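Local coordinates for inositol 2-dehydrogenase/D-chiro-inositol 3-dehydrogenase (Lactobacillus casei, PDB 4MIY), which oxidises myo-inositol and D-chiro-inositol to the corresponding keto-inositols, with NAD as the hydride acceptor, at residues I67-V73 against K91-E96; A232-Y236 against V270-W274; I194-R198 against H209-A214. The contacts are given in a common frame with arbitrary orientation. Residues are numbered along the deposited sequence.

Contact 1: residues I67-V73 against K91-E96. With NAD (nicotinamide-adenine-dinucleotide), chain E.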
loop_
_atom_site.group_PDB
_atom_site.type_symbol
_atom_site.label_atom_id
_atom_site.label_comp_id
_atom_site.label_asym_id
_atom_site.label_seq_id
_atom_site.Cartn_x
_atom_site.Cartn_y
_atom_site.Cartn_z
ATOM N N ILE A 67 -15.845 -15.611 45.391
ATOM C CA ILE A 67 -15.121 -15.021 44.283
ATOM C C ILE A 67 -14.344 -16.112 43.581
ATOM O O ILE A 67 -13.603 -16.819 44.189
ATOM C CB ILE A 67 -14.133 -13.967 44.746
ATOM C CG1 ILE A 67 -14.825 -12.823 45.434
ATOM C CG2 ILE A 67 -13.463 -13.402 43.594
ATOM C CD1 ILE A 67 -13.918 -11.808 45.900
ATOM N N ASP A 68 -14.532 -16.216 42.273
ATOM C CA ASP A 68 -13.926 -17.247 41.483
ATOM C C ASP A 68 -12.512 -16.835 41.029
ATOM O O ASP A 68 -11.630 -17.624 40.931
ATOM C CB ASP A 68 -14.811 -17.506 40.238
ATOM C CG ASP A 68 -16.162 -18.122 40.572
ATOM O OD1 ASP A 68 -16.171 -19.142 41.217
ATOM O OD2 ASP A 68 -17.178 -17.603 40.174
ATOM N N ALA A 69 -12.374 -15.560 40.728
ATOM C CA ALA A 69 -11.157 -15.032 40.171
ATOM C C ALA A 69 -10.896 -13.611 40.633
ATOM O O ALA A 69 -11.782 -12.872 40.887
ATOM C CB ALA A 69 -11.212 -15.067 38.651
ATOM N N VAL A 70 -9.622 -13.297 40.713
ATOM C CA VAL A 70 -9.186 -11.961 41.026
ATOM C C VAL A 70 -8.365 -11.325 39.907
ATOM O O VAL A 70 -7.595 -11.973 39.286
ATOM C CB VAL A 70 -8.436 -11.894 42.383
ATOM C CG1 VAL A 70 -9.352 -12.343 43.488
ATOM C CG2 VAL A 70 -7.224 -12.728 42.381
ATOM N N PHE A 71 -8.601 -10.052 39.688
ATOM C CA PHE A 71 -7.781 -9.246 38.803
ATOM C C PHE A 71 -6.897 -8.339 39.638
ATOM O O PHE A 71 -7.381 -7.626 40.445
ATOM C CB PHE A 71 -8.656 -8.403 37.880
ATOM C CG PHE A 71 -9.157 -9.138 36.679
ATOM C CD1 PHE A 71 -9.930 -10.235 36.813
ATOM C CD2 PHE A 71 -8.851 -8.714 35.432
ATOM C CE1 PHE A 71 -10.389 -10.880 35.721
ATOM C CE2 PHE A 71 -9.281 -9.386 34.370
ATOM C CZ PHE A 71 -10.059 -10.449 34.511
ATOM N N VAL A 72 -5.601 -8.426 39.447
ATOM C CA VAL A 72 -4.672 -7.589 40.194
ATOM C C VAL A 72 -4.187 -6.474 39.308
ATOM O O VAL A 72 -3.451 -6.702 38.387
ATOM C CB VAL A 72 -3.493 -8.344 40.669
ATOM C CG1 VAL A 72 -2.657 -7.487 41.566
ATOM C CG2 VAL A 72 -3.881 -9.642 41.332
ATOM N N VAL A 73 -4.638 -5.284 39.606
ATOM C CA VAL A 73 -4.410 -4.128 38.769
ATOM C C VAL A 73 -3.918 -2.909 39.550
ATOM O O VAL A 73 -4.240 -1.814 39.242
ATOM C CB VAL A 73 -5.675 -3.763 37.964
ATOM C CG1 VAL A 73 -5.299 -3.083 36.658
ATOM C CG2 VAL A 73 -6.520 -4.991 37.661
ATOM N N LYS A 91 -8.258 -19.484 44.122
ATOM C CA LYS A 91 -8.761 -18.627 43.083
ATOM C C LYS A 91 -7.866 -18.540 41.849
ATOM O O LYS A 91 -6.693 -18.702 41.900
ATOM C CB LYS A 91 -9.034 -17.231 43.628
ATOM C CG LYS A 91 -10.097 -17.185 44.698
ATOM C CD LYS A 91 -10.129 -15.863 45.348
ATOM C CE LYS A 91 -11.268 -15.660 46.333
ATOM N NZ LYS A 91 -11.547 -16.806 47.126
ATOM N N PHE A 92 -8.510 -18.319 40.724
ATOM C CA PHE A 92 -7.802 -17.959 39.525
ATOM C C PHE A 92 -7.320 -16.504 39.635
ATOM O O PHE A 92 -7.929 -15.696 40.262
ATOM C CB PHE A 92 -8.733 -18.146 38.323
ATOM C CG PHE A 92 -9.025 -19.587 38.002
ATOM C CD1 PHE A 92 -8.209 -20.296 37.180
ATOM C CD2 PHE A 92 -10.120 -20.211 38.513
ATOM C CE1 PHE A 92 -8.497 -21.596 36.859
ATOM C CE2 PHE A 92 -10.388 -21.466 38.201
ATOM C CZ PHE A 92 -9.578 -22.180 37.385
ATOM N N ILE A 93 -6.204 -16.221 38.991
ATOM C CA ILE A 93 -5.532 -14.947 39.130
ATOM C C ILE A 93 -5.116 -14.390 37.748
ATOM O O ILE A 93 -4.365 -15.011 37.025
ATOM C CB ILE A 93 -4.267 -15.118 39.959
ATOM C CG1 ILE A 93 -4.591 -15.668 41.347
ATOM C CG2 ILE A 93 -3.527 -13.813 40.071
ATOM C CD1 ILE A 93 -3.419 -16.340 41.960
ATOM N N PHE A 94 -5.663 -13.223 37.442
ATOM C CA PHE A 94 -5.231 -12.399 36.326
ATOM C C PHE A 94 -4.499 -11.205 36.905
ATOM O O PHE A 94 -5.074 -10.389 37.534
ATOM C CB PHE A 94 -6.423 -11.924 35.494
ATOM C CG PHE A 94 -6.035 -11.175 34.238
ATOM C CD1 PHE A 94 -5.778 -9.836 34.283
ATOM C CD2 PHE A 94 -5.914 -11.825 33.038
ATOM C CE1 PHE A 94 -5.426 -9.159 33.166
ATOM C CE2 PHE A 94 -5.543 -11.145 31.917
ATOM C CZ PHE A 94 -5.305 -9.826 31.980
ATOM N N THR A 95 -3.210 -11.163 36.673
ATOM C CA THR A 95 -2.437 -10.012 37.068
ATOM C C THR A 95 -2.002 -9.232 35.846
ATOM O O THR A 95 -1.548 -9.794 34.894
ATOM C CB THR A 95 -1.235 -10.375 37.957
ATOM O OG1 THR A 95 -0.591 -9.196 38.395
ATOM C CG2 THR A 95 -0.289 -11.216 37.261
ATOM N N GLU A 96 -2.200 -7.938 35.896
ATOM C CA GLU A 96 -1.542 -7.109 34.926
ATOM C C GLU A 96 -0.029 -7.265 35.010
ATOM O O GLU A 96 0.500 -7.687 36.002
ATOM C CB GLU A 96 -1.965 -5.652 35.057
ATOM C CG GLU A 96 -3.172 -5.277 34.216
ATOM C CD GLU A 96 -2.958 -5.531 32.727
ATOM O OE1 GLU A 96 -1.816 -5.614 32.301
ATOM O OE2 GLU A 96 -3.929 -5.653 32.022
HETATM P PA NAD E . -3.145 3.689 38.386
HETATM O O1A NAD E . -2.161 4.342 39.226
HETATM O O2A NAD E . -4.148 4.395 37.737
HETATM O O5B NAD E . -4.062 2.715 39.234
HETATM C C5B NAD E . -3.599 1.825 40.166
HETATM C C4B NAD E . -4.610 1.725 41.316
HETATM O O4B NAD E . -4.056 0.831 42.243
HETATM C C3B NAD E . -4.759 2.988 42.152
HETATM O O3B NAD E . -6.086 3.265 42.333
HETATM C C2B NAD E . -4.049 2.702 43.447
HETATM O O2B NAD E . -4.606 3.389 44.542
HETATM C C1B NAD E . -4.279 1.246 43.599
HETATM N N9A NAD E . -3.325 0.553 44.435
HETATM C C8A NAD E . -2.046 0.737 44.538
HETATM N N7A NAD E . -1.469 -0.148 45.340
HETATM C C5A NAD E . -2.429 -0.944 45.771
HETATM C C6A NAD E . -2.560 -2.075 46.667
HETATM N N6A NAD E . -1.544 -2.626 47.284
HETATM N N1A NAD E . -3.755 -2.605 46.787
HETATM C C2A NAD E . -4.800 -2.137 46.213
HETATM N N3A NAD E . -4.767 -1.090 45.418
HETATM C C4A NAD E . -3.626 -0.480 45.167
HETATM O O3 NAD E . -2.267 2.767 37.450
HETATM P PN NAD E . -2.782 1.889 36.168
HETATM O O1N NAD E . -2.447 2.618 34.951
HETATM O O2N NAD E . -4.178 1.673 36.258
HETATM O O5D NAD E . -1.871 0.668 36.137
HETATM C C5D NAD E . -2.162 -0.418 36.982
HETATM C C4D NAD E . -1.437 -1.649 36.547
HETATM O O4D NAD E . -1.887 -1.954 35.239
HETATM C C3D NAD E . 0.037 -1.428 36.498
HETATM O O3D NAD E . 0.660 -2.620 36.861
HETATM C C2D NAD E . 0.227 -1.123 35.015
HETATM O O2D NAD E . 1.515 -1.478 34.689
HETATM C C1D NAD E . -0.778 -2.044 34.383
HETATM N N1N NAD E . -1.129 -1.633 33.024
HETATM C C2N NAD E . -0.964 -2.481 32.012
HETATM C C3N NAD E . -1.232 -2.147 30.701
HETATM C C7N NAD E . -1.045 -3.149 29.586
HETATM O O7N NAD E . -1.054 -4.322 29.787
HETATM N N7N NAD E . -0.920 -2.659 28.420
HETATM C C4N NAD E . -1.748 -0.888 30.451
HETATM C C5N NAD E . -1.915 -0.047 31.528
HETATM C C6N NAD E . -1.586 -0.443 32.797
#
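Two neighbouring parallel strands meet here; the axes of 69-72 and 92-95 come within 4.6 Å and run 17° apart. The backbone ladder zigzags: Phe92 N donates to Asp68 O (3.2 Å), Val70 N to Phe92 O (3.0 Å), Phe94 N to Val70 O (2.9 Å), Val72 N to Phe94 O (2.8 Å) and Glu96 N to Val72 O (3.0 Å). Phe71 takes chi1 m and its cross-strand partner Phe94 t, so the two rings converge, Phe71 CD2 lying 3.5 Å from Phe94 CD1. The planes, 27° apart, are offset, with centroids at 4.7 Å and little overlap; Phe94 CB sits over the Phe71 ring, 3.8 Å from its centroid, in a CH-pi contact. Phe92, in m, lies on the face of Ala69, Phe71 and Phe94, its ring packing on Val293.

Helix 79-86 links the strands, making a beta-alpha-beta unit of the Rossmann fold. It packs on the face bearing Val70, Val72, Ile93 and Thr95, where compact beta-branched residues suit both the extended backbone and a close-lying helix. Helix 279-294 covers the aromatic face, where Phe289 meets Ala69, Phe92 and Phe94. Thr95, chi1 t, satisfies its hydroxyl locally, OG1 donating to Glu96 O at 3.0 Å.

Lys91, m at chi1, is extended through chi2 and chi3 (both t) and bends at chi4 (39°, p), its CE 3.4 Å from Ile67 O and its ammonium bonded to Asp64 O. At the C-terminal ends the strands border the cofactor: Val73 O is 3.4 Å from NAD C5D, while Glu96, chi1 and chi2 both m, hydrogen-bonds His17 through OE2.

Contact 2: residues A232-Y236 against V270-W274; sequences AQYGY and VEMSW. With NAD (nicotinamide-adenine-dinucleotide), chain E.
Trp274 belongs to the NAD pocket, and loop 232-236 packs against its segment, 270-274; both are irregular, and their end-to-end directions differ by 69°. Gln233 (phi 74°, psi -45°) centres a classic gamma turn with a weak bond from Tyr234 N to Ala232 O, 2.9 Å. After Tyr234 (-75°, -28°), Gly235 is almost fully extended (171°, 176°), its CA 4.6 Å from that of Met272 and 3.9 Å from Val270 CG1; a CB there would clash with that methyl. Tyr236 (-102°, 125°) then donates from N to Glu271 O at 2.8 Å, the single hydrogen bond between the segments.

In 270-274, Val270 and Glu271 are extended, Met272 turns (-107°, -10°), and Ser273 (-122°, 121°; chi1 t) N-caps helix 274-277, its OG accepting from Asn276 N. Glu271 (t, p) bends forward so that OE2 accepts from Ser273 N at 3.0 Å and weakly from Met272 N at 3.1 Å. Met272 (m, m, m) folds SD to 3.4 Å from Tyr234 O. Tyr236 (t, chi2 84°) turns one ring face to Trp274 CB, which lies 3.5 Å from the ring centroid, a CH-pi contact. Trp274 (p, chi2 -95°) reaches CZ3 to 3.9 Å from NAD C4N. A second subunit hydrogen-bonds the backbones of Tyr234 and Val270.

C4N accepts hydride, so Trp274, its CB against Tyr236, probably offers a mainly apolar surface beside the reacting carbon.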
loop_
_atom_site.group_PDB
_atom_site.type_symbol
_atom_site.label_atom_id
_atom_site.label_comp_id
_atom_site.label_asym_id
_atom_site.label_seq_id
_atom_site.Cartn_x
_atom_site.Cartn_y
_atom_site.Cartn_z
ATOM N N ALA A 232 7.970 10.497 19.750
ATOM C CA ALA A 232 7.982 10.529 18.315
ATOM C C ALA A 232 7.068 11.528 17.646
ATOM O O ALA A 232 7.204 11.758 16.497
ATOM C CB ALA A 232 7.668 9.138 17.795
ATOM N N GLN A 233 6.125 12.055 18.408
ATOM C CA GLN A 233 5.176 13.087 18.018
ATOM C C GLN A 233 4.027 12.662 17.076
ATOM O O GLN A 233 2.912 12.996 17.288
ATOM C CB GLN A 233 5.867 14.339 17.461
ATOM C CG GLN A 233 6.955 14.924 18.347
ATOM C CD GLN A 233 6.465 15.314 19.711
ATOM O OE1 GLN A 233 5.587 16.105 19.841
ATOM N NE2 GLN A 233 7.048 14.743 20.721
ATOM N N TYR A 234 4.349 11.900 16.049
ATOM C CA TYR A 234 3.427 11.724 14.948
ATOM C C TYR A 234 2.254 10.787 15.253
ATOM O O TYR A 234 1.236 10.910 14.683
ATOM C CB TYR A 234 4.149 11.265 13.667
ATOM C CG TYR A 234 4.510 9.804 13.586
ATOM C CD1 TYR A 234 3.606 8.881 13.152
ATOM C CD2 TYR A 234 5.744 9.362 13.937
ATOM C CE1 TYR A 234 3.920 7.570 13.080
ATOM C CE2 TYR A 234 6.064 8.043 13.874
ATOM C CZ TYR A 234 5.154 7.160 13.432
ATOM O OH TYR A 234 5.440 5.827 13.369
ATOM N N GLY A 235 2.465 9.841 16.143
ATOM C CA GLY A 235 1.515 8.795 16.381
ATOM C C GLY A 235 1.989 7.667 17.270
ATOM O O GLY A 235 3.097 7.660 17.708
ATOM N N TYR A 236 1.069 6.757 17.552
ATOM C CA TYR A 236 1.352 5.506 18.200
ATOM C C TYR A 236 1.376 4.400 17.157
ATOM O O TYR A 236 0.440 4.219 16.436
ATOM C CB TYR A 236 0.343 5.174 19.324
ATOM C CG TYR A 236 0.732 3.915 20.059
ATOM C CD1 TYR A 236 1.641 3.957 21.080
ATOM C CD2 TYR A 236 0.248 2.673 19.692
ATOM C CE1 TYR A 236 2.035 2.844 21.699
ATOM C CE2 TYR A 236 0.649 1.553 20.324
ATOM C CZ TYR A 236 1.557 1.628 21.309
ATOM O OH TYR A 236 1.979 0.497 21.939
ATOM N N VAL A 270 -3.252 8.269 11.536
ATOM C CA VAL A 270 -2.475 7.375 12.358
ATOM C C VAL A 270 -3.069 7.412 13.755
ATOM O O VAL A 270 -3.445 8.447 14.229
ATOM C CB VAL A 270 -1.027 7.863 12.401
ATOM C CG1 VAL A 270 -0.214 7.064 13.376
ATOM C CG2 VAL A 270 -0.426 7.757 11.035
ATOM N N GLU A 271 -3.163 6.258 14.371
ATOM C CA GLU A 271 -3.564 6.155 15.743
ATOM C C GLU A 271 -2.679 6.967 16.695
ATOM O O GLU A 271 -1.502 6.987 16.571
ATOM C CB GLU A 271 -3.534 4.686 16.136
ATOM C CG GLU A 271 -3.993 4.429 17.507
ATOM C CD GLU A 271 -5.408 4.860 17.712
ATOM O OE1 GLU A 271 -6.296 4.283 17.101
ATOM O OE2 GLU A 271 -5.639 5.792 18.456
ATOM N N MET A 272 -3.285 7.666 17.618
ATOM C CA MET A 272 -2.527 8.424 18.576
ATOM C C MET A 272 -2.519 7.814 19.976
ATOM O O MET A 272 -1.777 8.233 20.798
ATOM C CB MET A 272 -3.024 9.870 18.650
ATOM C CG MET A 272 -2.693 10.769 17.455
ATOM S SD MET A 272 -0.943 11.215 17.337
ATOM C CE MET A 272 -0.626 12.197 18.766
ATOM N N SER A 273 -3.356 6.803 20.194
ATOM C CA SER A 273 -3.566 6.234 21.522
ATOM C C SER A 273 -3.259 4.753 21.604
ATOM O O SER A 273 -3.842 3.991 20.918
ATOM C CB SER A 273 -5.014 6.449 21.879
ATOM O OG SER A 273 -5.439 5.613 22.892
ATOM N N TRP A 274 -2.336 4.348 22.448
ATOM C CA TRP A 274 -2.132 2.917 22.599
ATOM C C TRP A 274 -3.368 2.240 23.136
ATOM O O TRP A 274 -3.577 1.098 22.923
ATOM C CB TRP A 274 -0.954 2.595 23.461
ATOM C CG TRP A 274 -0.944 3.257 24.787
ATOM C CD1 TRP A 274 -0.334 4.397 25.097
ATOM C CD2 TRP A 274 -1.534 2.782 25.984
ATOM N NE1 TRP A 274 -0.521 4.701 26.411
ATOM C CE2 TRP A 274 -1.260 3.714 26.979
ATOM C CE3 TRP A 274 -2.305 1.685 26.297
ATOM C CZ2 TRP A 274 -1.684 3.566 28.265
ATOM C CZ3 TRP A 274 -2.737 1.551 27.570
ATOM C CH2 TRP A 274 -2.418 2.482 28.544
HETATM P PA NAD E . -3.145 3.689 38.386
HETATM O O1A NAD E . -2.161 4.342 39.226
HETATM O O2A NAD E . -4.148 4.395 37.737
HETATM O O5B NAD E . -4.062 2.715 39.234
HETATM C C5B NAD E . -3.599 1.825 40.166
HETATM C C4B NAD E . -4.610 1.725 41.316
HETATM O O4B NAD E . -4.056 0.831 42.243
HETATM C C3B NAD E . -4.759 2.988 42.152
HETATM O O3B NAD E . -6.086 3.265 42.333
HETATM C C2B NAD E . -4.049 2.702 43.447
HETATM O O2B NAD E . -4.606 3.389 44.542
HETATM C C1B NAD E . -4.279 1.246 43.599
HETATM N N9A NAD E . -3.325 0.553 44.435
HETATM C C8A NAD E . -2.046 0.737 44.538
HETATM N N7A NAD E . -1.469 -0.148 45.340
HETATM C C5A NAD E . -2.429 -0.944 45.771
HETATM C C6A NAD E . -2.560 -2.075 46.667
HETATM N N6A NAD E . -1.544 -2.626 47.284
HETATM N N1A NAD E . -3.755 -2.605 46.787
HETATM C C2A NAD E . -4.800 -2.137 46.213
HETATM N N3A NAD E . -4.767 -1.090 45.418
HETATM C C4A NAD E . -3.626 -0.480 45.167
HETATM O O3 NAD E . -2.267 2.767 37.450
HETATM P PN NAD E . -2.782 1.889 36.168
HETATM O O1N NAD E . -2.447 2.618 34.951
HETATM O O2N NAD E . -4.178 1.673 36.258
HETATM O O5D NAD E . -1.871 0.668 36.137
HETATM C C5D NAD E . -2.162 -0.418 36.982
HETATM C C4D NAD E . -1.437 -1.649 36.547
HETATM O O4D NAD E . -1.887 -1.954 35.239
HETATM C C3D NAD E . 0.037 -1.428 36.498
HETATM O O3D NAD E . 0.660 -2.620 36.861
HETATM C C2D NAD E . 0.227 -1.123 35.015
HETATM O O2D NAD E . 1.515 -1.478 34.689
HETATM C C1D NAD E . -0.778 -2.044 34.383
HETATM N N1N NAD E . -1.129 -1.633 33.024
HETATM C C2N NAD E . -0.964 -2.481 32.012
HETATM C C3N NAD E . -1.232 -2.147 30.701
HETATM C C7N NAD E . -1.045 -3.149 29.586
HETATM O O7N NAD E . -1.054 -4.322 29.787
HETATM N N7N NAD E . -0.920 -2.659 28.420
HETATM C C4N NAD E . -1.748 -0.888 30.451
HETATM C C5N NAD E . -1.915 -0.047 31.528
HETATM C C6N NAD E . -1.586 -0.443 32.797
#

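Contact 3: residues I194-R198 against H209-A214. With SO4 (sulfate ion), chain J.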
loop_
_atom_site.group_PDB
_atom_site.type_symbol
_atom_site.label_atom_id
_atom_site.label_comp_id
_atom_site.label_asym_id
_atom_site.label_seq_id
_atom_site.Cartn_x
_atom_site.Cartn_y
_atom_site.Cartn_z
ATOM N N ILE A 194 21.073 -2.429 25.256
ATOM C CA ILE A 194 20.424 -1.165 25.029
ATOM C C ILE A 194 21.457 -0.123 24.642
ATOM O O ILE A 194 22.387 0.078 25.345
ATOM C CB ILE A 194 19.778 -0.674 26.287
ATOM C CG1 ILE A 194 18.842 -1.744 26.825
ATOM C CG2 ILE A 194 19.031 0.562 26.017
ATOM C CD1 ILE A 194 17.621 -1.967 25.998
ATOM N N THR A 195 21.282 0.506 23.499
ATOM C CA THR A 195 22.134 1.586 23.083
ATOM C C THR A 195 21.329 2.868 22.848
ATOM O O THR A 195 20.157 2.827 22.570
ATOM C CB THR A 195 22.893 1.261 21.810
ATOM O OG1 THR A 195 21.997 0.805 20.838
ATOM C CG2 THR A 195 23.893 0.237 22.032
ATOM N N TYR A 196 22.008 3.991 22.973
ATOM C CA TYR A 196 21.419 5.288 22.893
ATOM C C TYR A 196 21.927 6.058 21.693
ATOM O O TYR A 196 23.051 6.453 21.653
ATOM C CB TYR A 196 21.752 6.085 24.133
ATOM C CG TYR A 196 21.332 5.493 25.453
ATOM C CD1 TYR A 196 20.138 4.873 25.614
ATOM C CD2 TYR A 196 22.114 5.639 26.559
ATOM C CE1 TYR A 196 19.756 4.383 26.802
ATOM C CE2 TYR A 196 21.732 5.142 27.759
ATOM C CZ TYR A 196 20.551 4.514 27.880
ATOM O OH TYR A 196 20.134 4.015 29.060
ATOM N N PRO A 197 21.067 6.250 20.689
ATOM C CA PRO A 197 21.361 7.182 19.603
ATOM C C PRO A 197 21.352 8.586 20.148
ATOM O O PRO A 197 21.161 8.767 21.320
ATOM C CB PRO A 197 20.200 7.012 18.659
ATOM C CG PRO A 197 19.473 5.810 19.127
ATOM C CD PRO A 197 19.761 5.604 20.525
ATOM N N ARG A 198 21.564 9.565 19.302
ATOM C CA ARG A 198 21.472 10.907 19.774
ATOM C C ARG A 198 20.124 11.192 20.401
ATOM O O ARG A 198 19.095 10.704 19.984
ATOM C CB ARG A 198 21.712 11.892 18.663
ATOM C CG ARG A 198 20.720 11.824 17.591
ATOM C CD ARG A 198 21.025 12.732 16.396
ATOM N NE ARG A 198 20.990 14.155 16.627
ATOM C CZ ARG A 198 21.080 15.052 15.664
ATOM N NH1 ARG A 198 21.170 14.691 14.401
ATOM N NH2 ARG A 198 21.077 16.305 15.937
ATOM N N HIS A 209 16.367 8.821 28.217
ATOM C CA HIS A 209 16.976 8.727 26.915
ATOM C C HIS A 209 15.920 8.289 25.925
ATOM O O HIS A 209 15.214 7.355 26.171
ATOM C CB HIS A 209 18.071 7.692 26.907
ATOM C CG HIS A 209 19.227 8.035 27.778
ATOM N ND1 HIS A 209 20.338 8.691 27.310
ATOM C CD2 HIS A 209 19.444 7.809 29.090
ATOM C CE1 HIS A 209 21.200 8.841 28.297
ATOM N NE2 HIS A 209 20.682 8.317 29.389
ATOM N N ASP A 210 15.838 9.011 24.828
ATOM C CA ASP A 210 14.936 8.697 23.751
ATOM C C ASP A 210 15.505 9.217 22.450
ATOM O O ASP A 210 15.828 10.348 22.337
ATOM C CB ASP A 210 13.588 9.324 24.006
ATOM C CG ASP A 210 12.488 8.771 23.109
ATOM O OD1 ASP A 210 12.341 7.561 23.039
ATOM O OD2 ASP A 210 11.800 9.567 22.525
ATOM N N PRO A 211 15.593 8.355 21.451
ATOM C CA PRO A 211 15.152 6.973 21.412
ATOM C C PRO A 211 16.093 5.999 22.059
ATOM O O PRO A 211 17.122 6.394 22.488
ATOM C CB PRO A 211 15.023 6.707 19.908
ATOM C CG PRO A 211 15.869 7.587 19.305
ATOM C CD PRO A 211 15.877 8.846 20.122
ATOM N N GLN A 212 15.704 4.737 22.129
ATOM C CA GLN A 212 16.563 3.666 22.599
ATOM C C GLN A 212 16.538 2.525 21.600
ATOM O O GLN A 212 15.525 2.271 20.998
ATOM C CB GLN A 212 16.162 3.165 23.987
ATOM C CG GLN A 212 16.242 4.238 25.018
ATOM C CD GLN A 212 16.045 3.788 26.423
ATOM O OE1 GLN A 212 16.313 2.681 26.773
ATOM N NE2 GLN A 212 15.583 4.688 27.236
ATOM N N LEU A 213 17.662 1.880 21.411
ATOM C CA LEU A 213 17.741 0.731 20.555
ATOM C C LEU A 213 18.008 -0.484 21.406
ATOM O O LEU A 213 18.933 -0.479 22.169
ATOM C CB LEU A 213 18.849 0.909 19.560
ATOM C CG LEU A 213 18.673 2.060 18.561
ATOM C CD1 LEU A 213 19.926 2.310 17.805
ATOM C CD2 LEU A 213 17.557 1.758 17.609
ATOM N N ALA A 214 17.165 -1.504 21.283
ATOM C CA ALA A 214 17.317 -2.739 22.020
ATOM C C ALA A 214 17.653 -3.868 21.083
ATOM O O ALA A 214 16.946 -4.094 20.143
ATOM C CB ALA A 214 16.055 -3.055 22.776
HETATM S S SO4 J . 20.730 18.017 12.492
HETATM O O1 SO4 J . 21.021 16.642 12.353
HETATM O O2 SO4 J . 20.853 18.384 13.863
HETATM O O3 SO4 J . 19.410 18.257 12.026
HETATM O O4 SO4 J . 21.628 18.745 11.672
HETATM O O HOH W 1 21.257 -1.984 20.944
HETATM O O HOH W 2 19.013 8.278 22.989
#
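His209 lays its imidazole flat on Tyr196, a face-to-face stack with planes 1° apart and centroids at 3.8 Å. Its carbonyl O accepts from Gln212 NE2 at 2.9 Å, closing the bend between the two residues. Asp210 points away, hydrogen-bonded by its carboxylate to Thr231 OG1 and Val230 N. A cis peptide then leads into Pro211, whose CG meets Pro197 CG at 4.0 Å; a water donates to Pro197 O (2.8 Å) and Pro211 O (2.7 Å). Arg198 NH1 and NH2 hydrogen-bond sulfate O1 (2.8 Å) and O2 (2.9 Å), probably from the crystallisation liquor.

The Gln212 amide lies at the edge of the Tyr196 ring (Gln212 CD to Tyr196 CE1, 3.8 Å). From Leu213 on, the chain pairs antiparallel with strand 189-195 in the mixed C-terminal sheet. Leu213 and Thr195 form a hydrogen-bonded pair, N to O 2.9 Å each way, and Leu213 CD1 packs 3.8 Å from Pro197 CG. Ala214, non-hydrogen-bonded partner of Ile194, is small enough for Ile194 CD1 to lie 3.7 Å from Ala214 CB.

From the N terminus the three contacts follow in series, none nested or crossed. Contact 1 comes first, closing the crossover through helix 79-86 in the nucleotide-binding domain. The chain then enters the C-terminal domain, where contact 3 joins two successive strands of the mixed sheet around a ten-residue linker without helix or strand. Contact 2 closes last and spans a longer excursion, rich in strands, that begins with 237-244 and ends with 265-269. Contacts 1 and 2 lie on opposite sides of the chain's centre, their own centres about 31 Å apart, yet both touch NAD, which bridges the domains. Contacts 2 and 3, centres about 19 Å apart, both touch the third subunit.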